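Local coordinates for PA14 domain-containing protein (Clostridium clariflavum, PDB 6QDI) that probably senses extracellular biomass sugars through tandem calcium-binding PA14 domains that form part of a membrane-bound RsgI-type anti-sigma factor, at residues V178-W183 with R284-Q289; Y217-D222 with I242-T247. One frame throughout, in Å; residues are numbered along the deposited sequence.

Contact 1. Residues V178-W183 with R284-Q289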
loop_
_atom_site.group_PDB
_atom_site.type_symbol
_atom_site.label_atom_id
_atom_site.label_comp_id
_atom_site.label_asym_id
_atom_site.label_seq_id
_atom_site.Cartn_x
_atom_site.Cartn_y
_atom_site.Cartn_z
ATOM N N VAL A 178 5.169 1.761 -10.761
ATOM C CA VAL A 178 5.682 0.454 -10.419
ATOM C C VAL A 178 4.555 -0.568 -10.443
ATOM O O VAL A 178 3.395 -0.177 -10.435
ATOM C CB VAL A 178 6.385 0.419 -9.037
ATOM C CG1 VAL A 178 7.630 1.247 -9.009
ATOM C CG2 VAL A 178 5.435 0.805 -7.924
ATOM N N ILE A 179 4.908 -1.844 -10.469
ATOM C CA ILE A 179 3.915 -2.887 -10.345
ATOM C C ILE A 179 4.020 -3.437 -8.915
ATOM O O ILE A 179 4.779 -4.343 -8.634
ATOM C CB ILE A 179 4.071 -3.975 -11.391
ATOM C CG1 ILE A 179 4.312 -3.433 -12.796
ATOM C CG2 ILE A 179 2.863 -4.934 -11.319
ATOM C CD1 ILE A 179 3.326 -2.411 -13.249
ATOM N N ASP A 180 3.233 -2.830 -8.032
ATOM C CA ASP A 180 3.261 -3.175 -6.605
ATOM C C ASP A 180 1.868 -2.935 -6.067
ATOM O O ASP A 180 1.617 -1.887 -5.467
ATOM C CB ASP A 180 4.296 -2.315 -5.900
ATOM C CG ASP A 180 4.497 -2.691 -4.466
ATOM O OD1 ASP A 180 4.123 -3.806 -4.089
ATOM O OD2 ASP A 180 5.087 -1.890 -3.712
ATOM N N PHE A 181 0.962 -3.868 -6.316
ATOM C CA PHE A 181 -0.460 -3.659 -6.076
ATOM C C PHE A 181 -1.050 -4.684 -5.121
ATOM O O PHE A 181 -0.788 -5.885 -5.218
ATOM C CB PHE A 181 -1.243 -3.792 -7.386
ATOM C CG PHE A 181 -1.042 -2.629 -8.327
ATOM C CD1 PHE A 181 -1.704 -1.448 -8.117
ATOM C CD2 PHE A 181 -0.175 -2.730 -9.396
ATOM C CE1 PHE A 181 -1.567 -0.402 -8.983
ATOM C CE2 PHE A 181 0.031 -1.640 -10.227
ATOM C CZ PHE A 181 -0.683 -0.474 -10.030
ATOM N N ASN A 182 -1.913 -4.204 -4.221
ATOM C CA ASN A 182 -2.752 -5.055 -3.405
ATOM C C ASN A 182 -4.017 -4.264 -3.173
ATOM O O ASN A 182 -4.046 -3.346 -2.348
ATOM C CB ASN A 182 -2.066 -5.480 -2.124
ATOM C CG ASN A 182 -2.951 -6.396 -1.284
ATOM O OD1 ASN A 182 -4.119 -6.595 -1.606
ATOM N ND2 ASN A 182 -2.402 -6.925 -0.214
ATOM N N TRP A 183 -5.040 -4.579 -3.964
ATOM C CA TRP A 183 -6.279 -3.833 -3.951
ATOM C C TRP A 183 -7.286 -4.396 -2.939
ATOM O O TRP A 183 -8.391 -3.864 -2.857
ATOM C CB TRP A 183 -6.950 -3.850 -5.324
ATOM C CG TRP A 183 -6.136 -3.313 -6.468
ATOM C CD1 TRP A 183 -5.989 -2.005 -6.821
ATOM C CD2 TRP A 183 -5.419 -4.089 -7.444
ATOM N NE1 TRP A 183 -5.167 -1.915 -7.935
ATOM C CE2 TRP A 183 -4.835 -3.176 -8.345
ATOM C CE3 TRP A 183 -5.239 -5.457 -7.663
ATOM C CZ2 TRP A 183 -4.101 -3.601 -9.480
ATOM C CZ3 TRP A 183 -4.465 -5.865 -8.733
ATOM C CH2 TRP A 183 -3.925 -4.943 -9.622
ATOM N N ARG A 284 16.032 -8.836 -3.382
ATOM C CA ARG A 284 14.696 -8.993 -3.919
ATOM C C ARG A 284 13.817 -7.820 -3.516
ATOM O O ARG A 284 13.635 -7.534 -2.335
ATOM C CB ARG A 284 14.074 -10.305 -3.461
ATOM C CG ARG A 284 12.695 -10.519 -4.033
ATOM C CD ARG A 284 12.147 -11.885 -3.706
ATOM N NE ARG A 284 10.714 -11.922 -3.991
ATOM C CZ ARG A 284 9.951 -12.997 -3.788
ATOM N NH1 ARG A 284 10.485 -14.136 -3.335
ATOM N NH2 ARG A 284 8.659 -12.935 -4.070
ATOM N N SER A 285 13.248 -7.149 -4.526
ATOM C CA SER A 285 12.598 -5.859 -4.313
ATOM C C SER A 285 11.808 -5.485 -5.551
ATOM O O SER A 285 12.072 -5.987 -6.635
ATOM C CB SER A 285 13.646 -4.767 -4.007
ATOM O OG SER A 285 14.669 -4.735 -4.987
ATOM N N VAL A 286 10.825 -4.605 -5.382
ATOM C CA VAL A 286 9.976 -4.161 -6.485
ATOM C C VAL A 286 10.860 -3.528 -7.536
ATOM O O VAL A 286 11.730 -2.682 -7.232
ATOM C CB VAL A 286 8.948 -3.161 -5.903
ATOM C CG1 VAL A 286 8.223 -2.395 -6.981
ATOM C CG2 VAL A 286 7.969 -3.873 -4.973
ATOM N N VAL A 287 10.626 -3.905 -8.788
ATOM C CA VAL A 287 11.371 -3.272 -9.873
ATOM C C VAL A 287 11.005 -1.787 -9.896
ATOM O O VAL A 287 9.829 -1.448 -9.952
ATOM C CB VAL A 287 11.058 -3.931 -11.233
ATOM C CG1 VAL A 287 11.881 -3.268 -12.340
ATOM C CG2 VAL A 287 11.364 -5.409 -11.200
ATOM N N PRO A 288 11.974 -0.876 -9.822
ATOM C CA PRO A 288 11.634 0.510 -9.555
ATOM C C PRO A 288 11.257 1.296 -10.809
ATOM O O PRO A 288 11.673 0.954 -11.926
ATOM C CB PRO A 288 12.934 1.075 -8.962
ATOM C CG PRO A 288 13.994 0.293 -9.720
ATOM C CD PRO A 288 13.433 -1.110 -9.828
ATOM N N GLN A 289 10.533 2.375 -10.584
ATOM C CA GLN A 289 10.138 3.281 -11.643
ATOM C C GLN A 289 11.331 3.708 -12.498
ATOM O O GLN A 289 11.209 3.841 -13.711
ATOM C CB GLN A 289 9.450 4.488 -11.017
ATOM C CG GLN A 289 8.944 5.515 -12.021
ATOM C CD GLN A 289 8.231 6.644 -11.337
ATOM O OE1 GLN A 289 8.652 7.067 -10.267
ATOM N NE2 GLN A 289 7.183 7.162 -11.942
HETATM O O HOH W 1 7.535 -3.046 -10.455
#
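One face of the Asp180 carboxylate is covered by a methyl of Val286. CG2 of Val286 sits almost straight above Asp180 CG, 3.7 Å from it, and is nearly as close to both oxygens, while the two side chains cross at about a right angle. OD1 of the same group pairs in a salt bridge with Arg274 NH1 on strand 271-279. Asp180 CG stands anti to its backbone N (chi1 -174°), which places CG next to Val286 CG2.

The other methyl of Val286, CG1, turns to Val178 and lies 3.9 Å from its CB. Val178 in turn pushes CG1 against the backbone of the second segment, 3.5 Å from Gln289 N and 3.6 Å from Val287 O. The polar link is made by one water, which accepts from Ile179 N at 2.9 Å and donates to Val287 O at 2.8 Å.

Both segments lean on strand 271-279 of the second PA14 domain: Ile179 and Phe181 bond through their backbones to Leu275 and Ile273, and Ser285 to Trp277. On the first segment, Asp180 O accepts from Asn11 ND2 and Asn182 N gives to Asn11 OD1, both hydrogen bonds to the first domain. The two segments therefore meet through valine methyls, packed on each other, on a carboxylate and on backbone, and through one water bridge, without a direct hydrogen bond between them, and the buried carboxylate, apolar on one face, probably depends on Arg274 to balance its charge.

Contact 2. Residues Y217-D222 with I242-T247. With CA (calcium ion), chain E.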
loop_
_atom_site.group_PDB
_atom_site.type_symbol
_atom_site.label_atom_id
_atom_site.label_comp_id
_atom_site.label_asym_id
_atom_site.label_seq_id
_atom_site.Cartn_x
_atom_site.Cartn_y
_atom_site.Cartn_z
ATOM N N TYR A 217 10.640 -11.967 -10.175
ATOM C CA TYR A 217 9.627 -12.629 -9.347
ATOM C C TYR A 217 8.298 -11.950 -9.602
ATOM O O TYR A 217 8.177 -10.723 -9.521
ATOM C CB TYR A 217 9.949 -12.515 -7.875
ATOM C CG TYR A 217 11.257 -13.145 -7.441
ATOM C CD1 TYR A 217 12.477 -12.519 -7.579
ATOM C CD2 TYR A 217 11.248 -14.409 -6.886
ATOM C CE1 TYR A 217 13.653 -13.162 -7.169
ATOM C CE2 TYR A 217 12.409 -15.027 -6.470
ATOM C CZ TYR A 217 13.603 -14.388 -6.624
ATOM O OH TYR A 217 14.801 -14.968 -6.244
ATOM N N VAL A 218 7.273 -12.755 -9.837
ATOM C CA VAL A 218 5.910 -12.238 -9.938
ATOM C C VAL A 218 5.096 -12.904 -8.848
ATOM O O VAL A 218 4.947 -14.141 -8.821
ATOM C CB VAL A 218 5.300 -12.537 -11.309
ATOM C CG1 VAL A 218 3.864 -12.075 -11.389
ATOM C CG2 VAL A 218 6.106 -11.851 -12.378
ATOM N N SER A 219 4.563 -12.095 -7.937
ATOM C CA SER A 219 3.655 -12.587 -6.883
ATOM C C SER A 219 2.255 -12.145 -7.266
ATOM O O SER A 219 2.060 -10.999 -7.581
ATOM C CB SER A 219 4.054 -11.984 -5.561
ATOM O OG SER A 219 5.368 -12.314 -5.203
ATOM N N TYR A 220 1.298 -13.056 -7.261
ATOM C CA TYR A 220 -0.023 -12.795 -7.858
ATOM C C TYR A 220 -1.138 -13.441 -7.053
ATOM O O TYR A 220 -0.962 -14.524 -6.449
ATOM C CB TYR A 220 -0.084 -13.301 -9.336
ATOM C CG TYR A 220 0.275 -14.763 -9.491
ATOM C CD1 TYR A 220 1.578 -15.175 -9.663
ATOM C CD2 TYR A 220 -0.691 -15.779 -9.417
ATOM C CE1 TYR A 220 1.930 -16.518 -9.718
ATOM C CE2 TYR A 220 -0.327 -17.114 -9.522
ATOM C CZ TYR A 220 0.972 -17.484 -9.639
ATOM O OH TYR A 220 1.383 -18.801 -9.714
ATOM N N ASP A 221 -2.293 -12.782 -7.148
ATOM C CA ASP A 221 -3.568 -13.362 -6.720
ATOM C C ASP A 221 -4.528 -12.848 -7.799
ATOM O O ASP A 221 -4.851 -11.657 -7.760
ATOM C CB ASP A 221 -3.983 -12.840 -5.349
ATOM C CG ASP A 221 -5.375 -13.249 -4.957
ATOM O OD1 ASP A 221 -6.135 -13.748 -5.860
ATOM O OD2 ASP A 221 -5.729 -13.077 -3.778
ATOM N N ASP A 222 -4.903 -13.637 -8.820
ATOM C CA ASP A 222 -4.811 -15.077 -8.882
ATOM C C ASP A 222 -4.381 -15.687 -10.204
ATOM O O ASP A 222 -4.345 -16.906 -10.303
ATOM C CB ASP A 222 -6.104 -15.745 -8.350
ATOM C CG ASP A 222 -7.312 -15.265 -9.063
ATOM O OD1 ASP A 222 -7.523 -15.701 -10.237
ATOM O OD2 ASP A 222 -8.087 -14.442 -8.517
ATOM N N ILE A 242 -3.099 -18.054 -5.088
ATOM C CA ILE A 242 -2.219 -17.005 -4.571
ATOM C C ILE A 242 -0.844 -17.619 -4.489
ATOM O O ILE A 242 -0.659 -18.579 -3.753
ATOM C CB ILE A 242 -2.652 -16.540 -3.162
ATOM C CG1 ILE A 242 -4.127 -16.105 -3.176
ATOM C CG2 ILE A 242 -1.733 -15.412 -2.658
ATOM C CD1 ILE A 242 -4.760 -15.961 -1.807
ATOM N N ASN A 243 0.122 -17.118 -5.264
ATOM C CA ASN A 243 1.409 -17.736 -5.308
ATOM C C ASN A 243 2.375 -16.755 -5.884
ATOM O O ASN A 243 2.093 -15.581 -6.121
ATOM C CB ASN A 243 1.341 -19.046 -6.104
ATOM C CG ASN A 243 2.233 -20.167 -5.524
ATOM O OD1 ASN A 243 3.295 -19.900 -5.012
ATOM N ND2 ASN A 243 1.779 -21.437 -5.618
ATOM N N THR A 244 3.597 -17.238 -5.935
ATOM C CA THR A 244 4.675 -16.500 -6.516
ATOM C C THR A 244 5.323 -17.455 -7.524
ATOM O O THR A 244 5.311 -18.687 -7.357
ATOM C CB THR A 244 5.724 -15.996 -5.459
ATOM O OG1 THR A 244 5.175 -15.067 -4.493
ATOM C CG2 THR A 244 6.901 -15.335 -6.094
ATOM N N ALA A 245 5.900 -16.884 -8.562
ATOM C CA ALA A 245 6.671 -17.617 -9.556
ATOM C C ALA A 245 7.896 -16.780 -9.890
ATOM O O ALA A 245 7.901 -15.551 -9.707
ATOM C CB ALA A 245 5.839 -17.854 -10.815
ATOM N N LYS A 246 8.918 -17.416 -10.425
ATOM C CA LYS A 246 10.140 -16.721 -10.777
ATOM C C LYS A 246 10.706 -17.224 -12.088
ATOM O O LYS A 246 10.446 -18.363 -12.513
ATOM C CB LYS A 246 11.163 -16.827 -9.685
ATOM C CG LYS A 246 11.693 -18.228 -9.392
ATOM C CD LYS A 246 12.659 -18.233 -8.198
ATOM C CE LYS A 246 13.143 -19.609 -7.753
ATOM N NZ LYS A 246 13.383 -20.590 -8.837
ATOM N N THR A 247 11.501 -16.350 -12.699
ATOM C CA THR A 247 12.283 -16.746 -13.867
ATOM C C THR A 247 13.529 -17.511 -13.417
ATOM O O THR A 247 13.926 -17.455 -12.259
ATOM C CB THR A 247 12.691 -15.531 -14.725
ATOM O OG1 THR A 247 13.604 -14.696 -14.014
ATOM C CG2 THR A 247 11.470 -14.713 -15.127
HETATM CA CA CA E . -8.438 -13.499 -6.344
#
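Ser219 and Thr244 adopt the same first torsion (chi1 -60° and -63°), each hydroxyl anti to its carbonyl carbon, and this brings OG of Ser219 to 2.8 Å from OG1 of Thr244 in a hydrogen bond that either could donate. On the opposite face of the sheet, Tyr220 CG is placed between its own N and carbonyl carbon (chi1 55°). The ring then runs alongside Asn243, pointing the same way, with Asn243 O 3.6 Å above one face, toward the rim. The phenol oxygen OH reaches Asn243 CB at 3.6 Å and is hydrogen-bonded to Glu241.

These strands, 212-220 and 242-252, pair antiparallel in one sheet of the PA14 beta-sandwich. Val218 with Ala245 and Tyr220 with Asn243 are the hydrogen-bonded pairs, Tyr220 N giving the straightest bond, 2.9 Å to Asn243 O. Asn243 OD1 also takes the N-H of Thr244. Next to the Ser219–Thr244 pair, Tyr217 and Lys246 lie side by side, ring atom CE2 3.7 Å from Lys246 CD.

Beyond Tyr220 the chain turns through a cis peptide between Asp221 and Asp222, the DcisD motif known from PA14 relatives. Asp221 OD1 and Asp222 OD2 each bind the calcium ion at 2.4 Å, and Asn266, Gly268 and Ala270 add further ligands. The other oxygen of Asp221, OD2, packs 3.5 Å from Ile242 CG1.

How the contacts relate
Coming from the first PA14 domain, the chain enters the second and reaches 178-183, the earlier half of contact 1. It then runs through 217-222 and, after only 19 intervening residues, returns at 242-247, where contact 2 closes a short loop holding strands 223-228 and 231-240. Strand 271-279 follows, and 284-289 finally closes the much longer loop of contact 1, so contact 2 falls wholly within that span and the two do not cross. Both are anchored on strand 271-279. Arg284 joins them directly: it makes a cation-pi contact with Tyr217, and its NH2 packs 3.5 Å from Ser219 OG.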